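Local coordinates for protein hydrazine synthase subunit beta (Candidatus Kuenenia stuttgartiensis, PDB 5C2V) that forms part of the hydrazine synthase complex, which condenses nitric oxide with ammonium to make hydrazine, and may modulate passage of the hydroxylamine intermediate between active sites, at residues P15-M20 / P144-I149; V37-A42 / S80-Q85; F68-N73 / K109-A114; N121-I126 / L156-D161; S169-D174 / G178-N183. One frame throughout, in Å; residues are numbered along the deposited sequence.

Contact 1 (P15-M20 / P144-I149); sequences PFHITM and PRMVEI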
# COMPACT_ATOMS: atom_id res chain seq x y z
N PRO B 15 14.34 -46.09 31.76
CA PRO B 15 13.25 -45.47 32.53
C PRO B 15 12.06 -45.03 31.67
O PRO B 15 12.23 -44.26 30.72
CB PRO B 15 13.92 -44.23 33.14
CG PRO B 15 15.40 -44.48 33.04
CD PRO B 15 15.59 -45.31 31.82
N PHE B 16 10.88 -45.53 32.01
CA PHE B 16 9.64 -45.16 31.32
C PHE B 16 8.78 -44.08 31.99
O PHE B 16 7.88 -43.53 31.36
CB PHE B 16 8.79 -46.42 31.14
CG PHE B 16 7.87 -46.36 29.96
CD1 PHE B 16 8.37 -46.48 28.67
CD2 PHE B 16 6.51 -46.20 30.14
CE1 PHE B 16 7.52 -46.43 27.59
CE2 PHE B 16 5.66 -46.15 29.05
CZ PHE B 16 6.17 -46.27 27.78
N HIS B 17 9.07 -43.76 33.25
CA HIS B 17 8.18 -42.89 34.02
C HIS B 17 8.91 -42.28 35.21
O HIS B 17 9.93 -42.82 35.66
CB HIS B 17 6.95 -43.68 34.49
CG HIS B 17 5.86 -42.83 35.07
ND1 HIS B 17 5.83 -42.46 36.40
CD2 HIS B 17 4.76 -42.28 34.51
CE1 HIS B 17 4.76 -41.72 36.63
NE2 HIS B 17 4.09 -41.59 35.50
N ILE B 18 8.40 -41.18 35.73
CA ILE B 18 8.98 -40.57 36.92
C ILE B 18 7.94 -39.80 37.72
O ILE B 18 6.98 -39.26 37.17
CB ILE B 18 10.17 -39.64 36.54
CG1 ILE B 18 11.00 -39.30 37.78
CG2 ILE B 18 9.68 -38.39 35.82
CD1 ILE B 18 12.26 -38.51 37.46
N THR B 19 8.11 -39.79 39.04
CA THR B 19 7.25 -39.02 39.93
C THR B 19 8.05 -38.57 41.14
O THR B 19 9.23 -38.89 41.26
CB THR B 19 6.02 -39.83 40.38
OG1 THR B 19 5.17 -38.99 41.18
CG2 THR B 19 6.44 -41.04 41.19
N MET B 20 7.41 -37.84 42.04
CA MET B 20 8.11 -37.29 43.19
C MET B 20 7.23 -37.30 44.43
O MET B 20 6.01 -37.13 44.35
CB MET B 20 8.59 -35.87 42.89
CG MET B 20 9.74 -35.39 43.75
SD MET B 20 10.27 -33.73 43.27
CE MET B 20 11.95 -33.73 43.86
N PRO B 144 -8.11 -46.90 28.14
CA PRO B 144 -7.69 -45.72 28.91
C PRO B 144 -6.18 -45.72 29.12
O PRO B 144 -5.65 -46.71 29.62
CB PRO B 144 -8.44 -45.88 30.24
CG PRO B 144 -9.51 -46.90 29.98
CD PRO B 144 -8.98 -47.80 28.91
N ARG B 145 -5.51 -44.63 28.76
CA ARG B 145 -4.06 -44.55 28.93
C ARG B 145 -3.65 -44.13 30.34
O ARG B 145 -2.73 -44.70 30.93
CB ARG B 145 -3.47 -43.57 27.91
CG ARG B 145 -1.95 -43.45 27.96
CD ARG B 145 -1.28 -44.81 27.86
NE ARG B 145 0.18 -44.69 27.81
CZ ARG B 145 0.90 -44.82 26.70
NH1 ARG B 145 0.31 -45.09 25.55
NH2 ARG B 145 2.22 -44.69 26.75
N MET B 146 -4.34 -43.13 30.87
CA MET B 146 -3.98 -42.51 32.13
C MET B 146 -5.23 -41.90 32.76
O MET B 146 -6.17 -41.56 32.05
CB MET B 146 -2.90 -41.44 31.90
CG MET B 146 -2.55 -40.56 33.09
SD MET B 146 -1.82 -41.46 34.47
CE MET B 146 -0.09 -41.39 34.04
N VAL B 147 -5.24 -41.76 34.08
CA VAL B 147 -6.31 -41.01 34.72
C VAL B 147 -5.74 -39.76 35.37
O VAL B 147 -4.54 -39.54 35.35
CB VAL B 147 -7.03 -41.86 35.79
CG1 VAL B 147 -7.78 -43.00 35.13
CG2 VAL B 147 -6.03 -42.37 36.81
N GLU B 148 -6.62 -38.91 35.91
CA GLU B 148 -6.19 -37.80 36.76
C GLU B 148 -7.31 -37.44 37.73
O GLU B 148 -8.49 -37.47 37.37
CB GLU B 148 -5.80 -36.59 35.90
CG GLU B 148 -5.51 -35.31 36.67
CD GLU B 148 -4.12 -35.27 37.29
OE1 GLU B 148 -3.47 -34.21 37.22
OE2 GLU B 148 -3.68 -36.29 37.86
N ILE B 149 -6.95 -37.07 38.96
CA ILE B 149 -7.96 -36.69 39.95
C ILE B 149 -7.95 -35.19 40.19
O ILE B 149 -6.90 -34.58 40.37
CB ILE B 149 -7.75 -37.43 41.28
CG1 ILE B 149 -7.65 -38.94 41.05
CG2 ILE B 149 -8.88 -37.12 42.25
CD1 ILE B 149 -7.53 -39.74 42.32

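Contact 2 (V37-A42 / S80-Q85); sequences VTFVDA and SVVDIQ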
# COMPACT_ATOMS: atom_id res chain seq x y z
N VAL B 37 12.18 -50.30 40.28
CA VAL B 37 12.00 -48.86 40.47
C VAL B 37 13.20 -48.25 41.18
O VAL B 37 13.61 -48.70 42.25
CB VAL B 37 10.72 -48.56 41.29
CG1 VAL B 37 10.65 -47.07 41.62
CG2 VAL B 37 9.48 -49.00 40.54
N THR B 38 13.78 -47.22 40.56
CA THR B 38 14.95 -46.55 41.11
C THR B 38 14.56 -45.40 42.04
O THR B 38 13.74 -44.55 41.69
CB THR B 38 15.86 -46.00 39.99
OG1 THR B 38 16.22 -47.07 39.10
CG2 THR B 38 17.12 -45.39 40.57
N PHE B 39 15.16 -45.39 43.23
CA PHE B 39 14.95 -44.31 44.19
C PHE B 39 16.08 -43.29 44.09
O PHE B 39 17.25 -43.66 44.09
CB PHE B 39 14.86 -44.85 45.62
CG PHE B 39 13.59 -45.60 45.93
CD1 PHE B 39 12.68 -45.90 44.93
CD2 PHE B 39 13.32 -46.00 47.22
CE1 PHE B 39 11.52 -46.59 45.22
CE2 PHE B 39 12.16 -46.70 47.52
CZ PHE B 39 11.26 -46.99 46.52
N VAL B 40 15.73 -42.01 44.01
CA VAL B 40 16.75 -40.96 43.94
C VAL B 40 16.48 -39.87 44.98
O VAL B 40 15.36 -39.39 45.11
CB VAL B 40 16.81 -40.32 42.54
CG1 VAL B 40 17.84 -39.20 42.50
CG2 VAL B 40 17.13 -41.37 41.48
N ASP B 41 17.51 -39.48 45.72
CA ASP B 41 17.38 -38.37 46.66
C ASP B 41 17.44 -37.05 45.91
O ASP B 41 18.37 -36.81 45.15
CB ASP B 41 18.46 -38.43 47.74
CG ASP B 41 18.26 -37.39 48.82
OD1 ASP B 41 17.41 -37.61 49.71
OD2 ASP B 41 18.96 -36.36 48.80
N ALA B 42 16.44 -36.20 46.13
CA ALA B 42 16.31 -34.95 45.38
C ALA B 42 17.46 -33.98 45.65
O ALA B 42 17.92 -33.29 44.74
CB ALA B 42 14.99 -34.28 45.71
N SER B 80 2.13 -53.37 42.01
CA SER B 80 2.95 -53.64 43.18
C SER B 80 2.79 -52.56 44.24
O SER B 80 2.68 -51.38 43.92
CB SER B 80 4.42 -53.77 42.79
OG SER B 80 4.61 -54.81 41.85
N VAL B 81 2.76 -52.97 45.51
CA VAL B 81 2.77 -52.01 46.61
C VAL B 81 4.14 -52.03 47.28
O VAL B 81 4.57 -53.06 47.79
CB VAL B 81 1.67 -52.30 47.64
CG1 VAL B 81 1.73 -51.29 48.77
CG2 VAL B 81 0.30 -52.29 46.98
N VAL B 82 4.81 -50.88 47.28
CA VAL B 82 6.17 -50.79 47.77
C VAL B 82 6.28 -49.98 49.05
O VAL B 82 5.74 -48.87 49.14
CB VAL B 82 7.11 -50.18 46.71
CG1 VAL B 82 8.51 -49.98 47.27
CG2 VAL B 82 7.14 -51.04 45.46
N ASP B 83 6.97 -50.53 50.05
CA ASP B 83 7.28 -49.77 51.25
C ASP B 83 8.47 -48.88 50.95
O ASP B 83 9.55 -49.37 50.59
CB ASP B 83 7.58 -50.72 52.42
CG ASP B 83 7.53 -50.02 53.77
OD1 ASP B 83 8.45 -49.25 54.08
OD2 ASP B 83 6.56 -50.26 54.52
N ILE B 84 8.29 -47.57 51.08
CA ILE B 84 9.30 -46.61 50.66
C ILE B 84 10.49 -46.59 51.60
O ILE B 84 11.64 -46.50 51.17
CB ILE B 84 8.70 -45.19 50.54
CG1 ILE B 84 7.61 -45.17 49.46
CG2 ILE B 84 9.77 -44.17 50.23
CD1 ILE B 84 7.05 -43.80 49.18
N GLN B 85 10.22 -46.70 52.90
CA GLN B 85 11.27 -46.68 53.90
C GLN B 85 12.02 -48.01 53.97
O GLN B 85 13.24 -48.04 54.14
CB GLN B 85 10.69 -46.33 55.27
CG GLN B 85 9.77 -45.11 55.24
CD GLN B 85 8.69 -45.16 56.30
OE1 GLN B 85 8.51 -46.18 56.97
NE2 GLN B 85 7.98 -44.06 56.47

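Contact 3 (F68-N73 / K109-A114); sequences FLYVCN and KTAYVA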
# COMPACT_ATOMS: atom_id res chain seq x y z
N PHE B 68 4.33 -45.05 50.98
CA PHE B 68 4.08 -46.15 50.04
C PHE B 68 4.15 -45.71 48.58
O PHE B 68 3.87 -44.56 48.25
CB PHE B 68 2.71 -46.78 50.31
CG PHE B 68 2.55 -47.34 51.69
CD1 PHE B 68 2.99 -48.62 51.99
CD2 PHE B 68 1.96 -46.59 52.70
CE1 PHE B 68 2.84 -49.14 53.27
CE2 PHE B 68 1.81 -47.11 53.97
CZ PHE B 68 2.25 -48.38 54.26
N LEU B 69 4.54 -46.65 47.72
CA LEU B 69 4.61 -46.39 46.28
C LEU B 69 3.86 -47.47 45.50
O LEU B 69 4.23 -48.64 45.53
CB LEU B 69 6.07 -46.33 45.82
CG LEU B 69 6.29 -46.09 44.32
CD1 LEU B 69 5.81 -44.70 43.92
CD2 LEU B 69 7.75 -46.28 43.96
N TYR B 70 2.81 -47.06 44.80
CA TYR B 70 2.03 -47.99 44.00
C TYR B 70 2.53 -48.00 42.56
O TYR B 70 2.38 -47.02 41.84
CB TYR B 70 0.54 -47.63 44.03
CG TYR B 70 -0.17 -48.00 45.32
CD1 TYR B 70 0.17 -47.39 46.52
CD2 TYR B 70 -1.18 -48.95 45.33
CE1 TYR B 70 -0.47 -47.72 47.70
CE2 TYR B 70 -1.83 -49.28 46.51
CZ TYR B 70 -1.47 -48.66 47.69
OH TYR B 70 -2.12 -48.99 48.86
N VAL B 71 3.11 -49.12 42.15
CA VAL B 71 3.74 -49.23 40.84
C VAL B 71 2.88 -50.05 39.88
O VAL B 71 2.31 -51.07 40.27
CB VAL B 71 5.14 -49.88 40.95
CG1 VAL B 71 5.84 -49.88 39.61
CG2 VAL B 71 5.98 -49.14 41.99
N CYS B 72 2.78 -49.60 38.63
CA CYS B 72 2.00 -50.33 37.64
C CYS B 72 2.87 -51.27 36.83
O CYS B 72 3.68 -50.83 36.02
CB CYS B 72 1.30 -49.35 36.69
SG CYS B 72 -0.25 -48.68 37.31
N ASN B 73 2.68 -52.57 37.02
CA ASN B 73 3.37 -53.57 36.22
C ASN B 73 2.49 -53.97 35.04
O ASN B 73 1.46 -54.63 35.21
CB ASN B 73 3.74 -54.79 37.06
CG ASN B 73 4.43 -54.41 38.36
OD1 ASN B 73 5.61 -54.07 38.38
ND2 ASN B 73 3.69 -54.48 39.46
N LYS B 109 -6.99 -42.62 50.54
CA LYS B 109 -7.72 -43.83 50.88
C LYS B 109 -8.01 -44.72 49.66
O LYS B 109 -8.46 -45.85 49.82
CB LYS B 109 -9.04 -43.48 51.56
CG LYS B 109 -8.89 -42.88 52.95
CD LYS B 109 -10.18 -42.21 53.42
CE LYS B 109 -11.41 -42.77 52.70
NZ LYS B 109 -12.68 -42.33 53.35
N THR B 110 -7.75 -44.20 48.47
CA THR B 110 -8.09 -44.94 47.25
C THR B 110 -7.08 -44.69 46.13
O THR B 110 -6.59 -43.58 45.95
CB THR B 110 -9.50 -44.56 46.75
OG1 THR B 110 -10.43 -44.60 47.84
CG2 THR B 110 -9.96 -45.53 45.66
N ALA B 111 -6.78 -45.75 45.38
CA ALA B 111 -5.91 -45.66 44.22
C ALA B 111 -6.68 -46.06 42.97
O ALA B 111 -7.44 -47.03 42.98
CB ALA B 111 -4.68 -46.53 44.39
N TYR B 112 -6.50 -45.31 41.89
CA TYR B 112 -7.19 -45.59 40.64
C TYR B 112 -6.21 -45.99 39.55
O TYR B 112 -5.20 -45.32 39.33
CB TYR B 112 -8.01 -44.37 40.21
CG TYR B 112 -9.12 -44.03 41.17
CD1 TYR B 112 -8.88 -43.25 42.29
CD2 TYR B 112 -10.41 -44.51 40.97
CE1 TYR B 112 -9.90 -42.94 43.18
CE2 TYR B 112 -11.43 -44.21 41.85
CZ TYR B 112 -11.17 -43.43 42.96
OH TYR B 112 -12.18 -43.13 43.84
N VAL B 113 -6.51 -47.11 38.90
CA VAL B 113 -5.60 -47.71 37.94
C VAL B 113 -6.22 -47.82 36.55
O VAL B 113 -7.24 -48.49 36.37
CB VAL B 113 -5.17 -49.12 38.39
CG1 VAL B 113 -3.99 -49.60 37.59
CG2 VAL B 113 -4.84 -49.13 39.88
N ALA B 114 -5.62 -47.17 35.56
CA ALA B 114 -6.15 -47.22 34.20
C ALA B 114 -5.64 -48.44 33.46
O ALA B 114 -4.43 -48.61 33.29
CB ALA B 114 -5.79 -45.95 33.45

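Contact 4 (N121-I126 / L156-D161); sequences NAIDVI and LVAILD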
# COMPACT_ATOMS: atom_id res chain seq x y z
N ASN B 121 -11.61 -51.92 28.43
CA ASN B 121 -12.02 -50.67 29.06
C ASN B 121 -12.24 -50.88 30.55
O ASN B 121 -13.24 -51.46 30.97
CB ASN B 121 -13.29 -50.13 28.40
CG ASN B 121 -14.40 -51.16 28.33
OD1 ASN B 121 -14.15 -52.37 28.29
ND2 ASN B 121 -15.65 -50.70 28.33
N ALA B 122 -11.30 -50.40 31.36
CA ALA B 122 -11.47 -50.42 32.81
C ALA B 122 -10.63 -49.38 33.54
O ALA B 122 -9.50 -49.07 33.15
CB ALA B 122 -11.15 -51.81 33.35
N ILE B 123 -11.18 -48.87 34.64
CA ILE B 123 -10.38 -48.23 35.67
C ILE B 123 -10.63 -48.98 36.98
O ILE B 123 -11.71 -48.90 37.55
CB ILE B 123 -10.73 -46.75 35.84
CG1 ILE B 123 -10.62 -46.02 34.50
CG2 ILE B 123 -9.82 -46.10 36.88
CD1 ILE B 123 -11.10 -44.59 34.55
N ASP B 124 -9.61 -49.69 37.46
CA ASP B 124 -9.76 -50.50 38.67
C ASP B 124 -9.49 -49.66 39.91
O ASP B 124 -8.49 -48.95 39.98
CB ASP B 124 -8.84 -51.71 38.62
CG ASP B 124 -9.23 -52.70 37.54
OD1 ASP B 124 -10.38 -52.65 37.07
OD2 ASP B 124 -8.38 -53.53 37.16
N VAL B 125 -10.39 -49.75 40.88
CA VAL B 125 -10.23 -49.03 42.13
C VAL B 125 -9.62 -49.93 43.20
O VAL B 125 -9.89 -51.14 43.24
CB VAL B 125 -11.57 -48.44 42.63
CG1 VAL B 125 -12.23 -47.63 41.52
CG2 VAL B 125 -12.50 -49.53 43.09
N ILE B 126 -8.76 -49.35 44.03
CA ILE B 126 -8.04 -50.10 45.05
C ILE B 126 -8.08 -49.39 46.40
O ILE B 126 -7.65 -48.25 46.52
CB ILE B 126 -6.57 -50.33 44.65
CG1 ILE B 126 -6.48 -51.26 43.44
CG2 ILE B 126 -5.77 -50.88 45.81
CD1 ILE B 126 -5.07 -51.47 42.94
N LEU B 156 -12.94 -37.64 38.35
CA LEU B 156 -11.83 -38.41 37.80
C LEU B 156 -11.87 -38.41 36.28
O LEU B 156 -12.80 -38.95 35.69
CB LEU B 156 -11.88 -39.85 38.35
CG LEU B 156 -10.80 -40.90 38.07
CD1 LEU B 156 -11.03 -41.60 36.72
CD2 LEU B 156 -9.40 -40.32 38.15
N VAL B 157 -10.87 -37.82 35.64
CA VAL B 157 -10.83 -37.80 34.18
C VAL B 157 -9.96 -38.93 33.64
O VAL B 157 -8.94 -39.27 34.23
CB VAL B 157 -10.32 -36.45 33.63
CG1 VAL B 157 -11.31 -35.34 33.94
CG2 VAL B 157 -8.94 -36.12 34.20
N ALA B 158 -10.38 -39.52 32.53
CA ALA B 158 -9.61 -40.59 31.91
C ALA B 158 -9.48 -40.39 30.41
O ALA B 158 -10.48 -40.31 29.70
CB ALA B 158 -10.24 -41.94 32.21
N ILE B 159 -8.25 -40.29 29.93
CA ILE B 159 -8.02 -40.23 28.49
C ILE B 159 -8.19 -41.61 27.89
O ILE B 159 -7.52 -42.57 28.30
CB ILE B 159 -6.62 -39.68 28.14
CG1 ILE B 159 -5.56 -40.31 29.04
CG2 ILE B 159 -6.60 -38.17 28.26
CD1 ILE B 159 -4.15 -39.97 28.63
N LEU B 160 -9.07 -41.72 26.91
CA LEU B 160 -9.26 -42.98 26.22
C LEU B 160 -8.50 -42.92 24.91
O LEU B 160 -8.88 -42.19 23.99
CB LEU B 160 -10.74 -43.26 25.97
CG LEU B 160 -11.70 -43.05 27.14
CD1 LEU B 160 -13.12 -43.37 26.71
CD2 LEU B 160 -11.29 -43.89 28.33
N ASP B 161 -7.44 -43.70 24.82
CA ASP B 161 -6.69 -43.78 23.59
C ASP B 161 -7.16 -45.06 22.92
O ASP B 161 -6.84 -46.16 23.36
CB ASP B 161 -5.18 -43.79 23.86
CG ASP B 161 -4.36 -43.66 22.59
OD1 ASP B 161 -4.87 -43.12 21.59
OD2 ASP B 161 -3.18 -44.09 22.60

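Contact 5 (S169-D174 / G178-N183); sequences SVDFID and GRVVEN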
# COMPACT_ATOMS: atom_id res chain seq x y z
N SER B 169 -11.54 -39.84 22.89
CA SER B 169 -12.26 -39.02 23.86
C SER B 169 -11.69 -39.06 25.27
O SER B 169 -10.69 -39.72 25.55
CB SER B 169 -13.72 -39.45 23.91
OG SER B 169 -13.83 -40.83 24.21
N VAL B 170 -12.35 -38.31 26.15
CA VAL B 170 -12.01 -38.25 27.56
C VAL B 170 -13.27 -38.46 28.38
O VAL B 170 -14.30 -37.82 28.14
CB VAL B 170 -11.36 -36.90 27.94
CG1 VAL B 170 -11.12 -36.82 29.44
CG2 VAL B 170 -10.07 -36.69 27.17
N ASP B 171 -13.20 -39.37 29.35
CA ASP B 171 -14.33 -39.68 30.21
C ASP B 171 -14.26 -38.92 31.53
O ASP B 171 -13.19 -38.79 32.13
CB ASP B 171 -14.41 -41.18 30.49
CG ASP B 171 -15.19 -41.92 29.43
OD1 ASP B 171 -15.98 -41.28 28.71
OD2 ASP B 171 -15.02 -43.16 29.31
N PHE B 172 -15.41 -38.42 31.97
CA PHE B 172 -15.53 -37.77 33.27
C PHE B 172 -16.28 -38.68 34.24
O PHE B 172 -17.40 -39.12 33.96
CB PHE B 172 -16.25 -36.42 33.13
CG PHE B 172 -15.46 -35.40 32.37
CD1 PHE B 172 -15.53 -35.33 30.98
CD2 PHE B 172 -14.66 -34.48 33.03
CE1 PHE B 172 -14.81 -34.39 30.28
CE2 PHE B 172 -13.93 -33.53 32.33
CZ PHE B 172 -14.01 -33.49 30.96
N ILE B 173 -15.65 -38.97 35.37
CA ILE B 173 -16.20 -39.89 36.35
C ILE B 173 -16.53 -39.17 37.65
O ILE B 173 -15.75 -38.33 38.11
CB ILE B 173 -15.23 -41.05 36.67
CG1 ILE B 173 -14.55 -41.57 35.40
CG2 ILE B 173 -15.95 -42.17 37.40
CD1 ILE B 173 -15.50 -42.18 34.42
N ASP B 174 -17.67 -39.49 38.24
CA ASP B 174 -18.01 -38.97 39.56
C ASP B 174 -17.54 -39.98 40.59
O ASP B 174 -18.06 -41.09 40.67
CB ASP B 174 -19.51 -38.71 39.68
CG ASP B 174 -19.87 -37.96 40.95
OD1 ASP B 174 -19.93 -36.71 40.91
OD2 ASP B 174 -20.09 -38.62 41.99
N GLY B 178 -19.06 -43.19 41.06
CA GLY B 178 -18.30 -44.26 40.42
C GLY B 178 -18.80 -44.64 39.04
O GLY B 178 -18.66 -45.78 38.61
N ARG B 179 -19.40 -43.67 38.34
CA ARG B 179 -19.94 -43.91 37.00
C ARG B 179 -19.60 -42.77 36.04
O ARG B 179 -19.15 -41.70 36.47
CB ARG B 179 -21.46 -44.10 37.05
CG ARG B 179 -22.00 -44.59 38.39
CD ARG B 179 -23.50 -44.39 38.47
NE ARG B 179 -24.18 -44.93 37.29
CZ ARG B 179 -25.48 -44.78 37.05
NH1 ARG B 179 -26.24 -44.11 37.90
NH2 ARG B 179 -26.01 -45.31 35.96
N VAL B 180 -19.82 -42.98 34.75
CA VAL B 180 -19.54 -41.95 33.76
C VAL B 180 -20.66 -40.91 33.69
O VAL B 180 -21.81 -41.22 33.38
CB VAL B 180 -19.33 -42.57 32.34
CG1 VAL B 180 -18.00 -43.28 32.26
CG2 VAL B 180 -20.46 -43.54 32.00
N VAL B 181 -20.32 -39.66 34.02
CA VAL B 181 -21.26 -38.55 33.83
C VAL B 181 -21.27 -38.00 32.40
O VAL B 181 -22.33 -37.70 31.86
CB VAL B 181 -20.99 -37.40 34.84
CG1 VAL B 181 -21.29 -37.87 36.26
CG2 VAL B 181 -19.56 -36.91 34.75
N GLU B 182 -20.09 -37.86 31.80
CA GLU B 182 -19.97 -37.24 30.48
C GLU B 182 -18.76 -37.76 29.71
O GLU B 182 -17.75 -38.16 30.29
CB GLU B 182 -19.88 -35.71 30.62
CG GLU B 182 -20.11 -34.94 29.33
CD GLU B 182 -20.01 -33.44 29.52
OE1 GLU B 182 -20.59 -32.69 28.70
OE2 GLU B 182 -19.34 -33.00 30.48
N ASN B 183 -18.87 -37.75 28.38
CA ASN B 183 -17.75 -38.11 27.51
C ASN B 183 -17.50 -37.04 26.46
O ASN B 183 -18.38 -36.72 25.66
CB ASN B 183 -18.02 -39.45 26.83
CG ASN B 183 -16.99 -39.79 25.77
OD1 ASN B 183 -15.90 -40.28 26.09
ND2 ASN B 183 -17.31 -39.54 24.51

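Contact 1 (P15-M20 / P144-I149)
Phe-16 and His-17 on strand 15-20 meet Arg-145 and Met-146 on strand 144-149 through side chains alone. The backbones stay well apart, with 12.3 Å between the CA of His-17 and the CA of Met-146. No hydrogen bond joins the two strands.

One pair is aromatic against cationic. The NH2 of Arg-145 comes to the edge of the Phe-16 ring, close to the ring plane, 4.4 Å from CZ of Phe-16. The charge therefore does not lie over the ring face. Arg-145 gets there with CG anti to its backbone N (chi1 -178°), a bend at the next bond (chi2 54°), and then a straight section before the guanidinium turns. The stronger hold on this group comes from another chain: NH2 also makes a salt bridge with Glu-69 of the gamma subunit. That bridge probably fixes where the charge sits.

The other pair is a light touch. The methyl CE of Met-146 lies 4.4 Å from NE2 of His-17 and approaches the imidazole obliquely.

Each strand opens its own four-stranded blade, and the two face each other near the middle of the chain, as inner strands do across a beta-propeller's central channel. Strand 26-31 pairs with 15-20, and strand 155-160 pairs with 144-149. Phe-16 and His-17 also rest on Glu-58 and Ser-60 of strand 57-62, the first strand of the next blade.

Contact 2 (V37-A42 / S80-Q85)
The Phe-39 ring meets Val-82 and Ile-84 with its edge. CG1 of Val-82 and the carbonyl O of Ile-84 both lie near the ring plane. Val-37 of the same strand puts its CG1 in that plane too. Beyond the two segments, Phe-28 pairs with the ring edge-to-face.

This is packing between adjacent blades of a beta-propeller. Strand 36-41 is the third strand of the first blade, and strand 78-83 is the third strand of the second. The strands are not bonded to each other. The nearest CA atoms, those of Phe-39 and Ile-84, are 8.9 Å apart. The gap is spanned by side chains.

Phe-39 gives the largest share of the contact, about half of the buried surface. Its CG is anti to the carbonyl carbon (chi1 -72°), and the ring reaches across to the second blade. Val-82 comes from the opposite direction, and its CG1 stands 4.1 Å from CZ of Phe-39. Leu-69 and Val-51 also touch Phe-39, while Val-51 and Val-53 touch Val-82. The ring is thus part of a buried apolar layer between the blades.

Ile-84 lies just past the end of its strand and gives two kinds of atom to the ring. Its CG2 is 4.4 Å from CE2 of Phe-39. Its carbonyl O comes closer to the same carbon, at 3.7 Å from CE2, and so faces the ring's C-H edge.

Contact 3 (F68-N73 / K109-A114)
Ala-111 and Val-113 of segment 109-114 meet Tyr-70 and Cys-72 of strand 68-73. The segment leads in through Lys-109, in the turn, with its N hydrogen-bonded to OD1 of Asp-107. Thr-110 then starts the strand, its N hydrogen-bonded to OG of Ser-105.

Ala-111 turns toward the partner strand. Its CB lies 4.4 Å from CD2 of Tyr-70 and approaches that ring obliquely. The short methyl meets a ring carbon, not the phenol oxygen. The hydroxyl of Tyr-70 is hydrogen-bonded to OG1 of Thr-128, which ties the far end of the ring to the end of the third blade's strand 122-127.

Two residues on, Val-113 again turns toward strand 68-73. Its CG1 stands anti to the backbone N (chi1 -166°) and lies 3.9 Å from SG of Cys-72. This is an apolar contact of a thiol with a methyl. Pro-99 touches both residues, and Ile-102 touches Cys-72 from the same strand, 99-104.

The CA atoms of Cys-72 and Val-113 are 8.0 Å apart, and those of Tyr-70 and Ala-111 are 8.3 Å apart. The pairs advance in the same direction along both chains, and no hydrogen bond links them. These are second strands of neighbouring blades, packed face against face through Tyr-70, Cys-72, Ala-111 and Val-113, as in a beta-propeller.

Contact 4 (N121-I126 / L156-D161)
Ile-123 drives its CD1 methyl against Leu-156 and Ala-158, and this small cluster is the close-packed part of the contact. CD1 of Ile-123 lies 3.6 Å from CB of Ala-158 and 3.7 Å from CD1 of Leu-156. Ile-123 and Leu-156 reach toward each other tip to tip. Ala-158 offers only a methyl, and the isoleucine end comes right up to it. The reach of Ile-123 comes from an extended chain: CG1 is anti to the carbonyl carbon, and chi2 is 173°. The CA atoms of Ile-123 and Ala-158 are still 8.5 Å apart. Val-147 of strand 144-149 packs on both Ile-123 and Leu-156 and adds to the cluster.

The ends of the segments are looser. Asn-121 and Asp-161 are partly exposed and do not touch across the contact. Asn-121 rests on Thr-139 and Tyr-142 of a loop. Leu-160 also packs on Thr-139, so this loop borders both segments. Asp-161 is engaged by two arginines: its OD1 makes a salt bridge with Arg-168 and its OD2 makes one with Arg-193. Those charges lie apart from the methyl cluster.

Strand 122-127 is the third strand of one propeller blade, and strand 155-160 is the second of the next. Neither hydrogen bonds nor charges join the segments, so the contact has no directional bond to fix it. It rests on the fit of three buried apolar side chains and probably on the exclusion of water between the blades.

Contact 5 (S169-D174 / G178-N183)
Two bends in the side chain of Ile-173 (chi1 -41°, chi2 -64°) carry its CD1 to Val-180, 3.5 Å from CG1. The two side chains cross at a slant. On the other face of the sheet, Phe-172 has CG anti to the carbonyl carbon, which lays the ring edge beside the carbonyl O of Glu-182. The ring also packs on Val-157 of the next strand inward. CB of Phe-172 meets CG2 of Val-181 at 3.7 Å.

Backbone bonds hold the strands as an antiparallel hairpin. Phe-172 N gives a bond of 2.9 Å to Glu-182 O. Val-181 N gives one of 3.0 Å to Phe-172 O. Between these, the pairing slips by one residue: Phe-172 faces Glu-182, but Ile-173 faces Val-180. The result is a beta bulge at Val-181.

Gly-178, in the turn, has a positive phi (78°), a backbone shape that favours glycine. OD2 of Asp-174 accepts a hydrogen bond from N of Ser-177, tying Asp-174 to this turn. OD2 of Asp-171 accepts one from N of Ser-140, tying it to that loop.

This hairpin is the outer half of a propeller blade. Main-chain bonds set its register. Apolar contacts of Ile-173 with Val-180, and of Phe-172 with the bulge residue Val-181, add to the hold.

How the contacts relate
The five contacts follow one beta-propeller from its channel to its rim. Contact 1 spans the middle, its centre about 5 Å from that of the chain. Contacts 2, 3 and 4 pack neighbouring blades together, and contact 5 pairs strands within the fourth blade. Contacts 4 and 5, with centres about 9 Å apart, share that blade: Leu-156 O probably accepts from Ile-173 N. Contact 1 supplies its innermost strand. Contacts 2 and 5 are farthest apart, with centres about 32 Å apart. The calcium ion and the trimethyl glycine lie off these contacts. The calcium ion is about 11 Å from the Cys-72 side chain, and trimethyl glycine is about 13 Å from that of Ser-169.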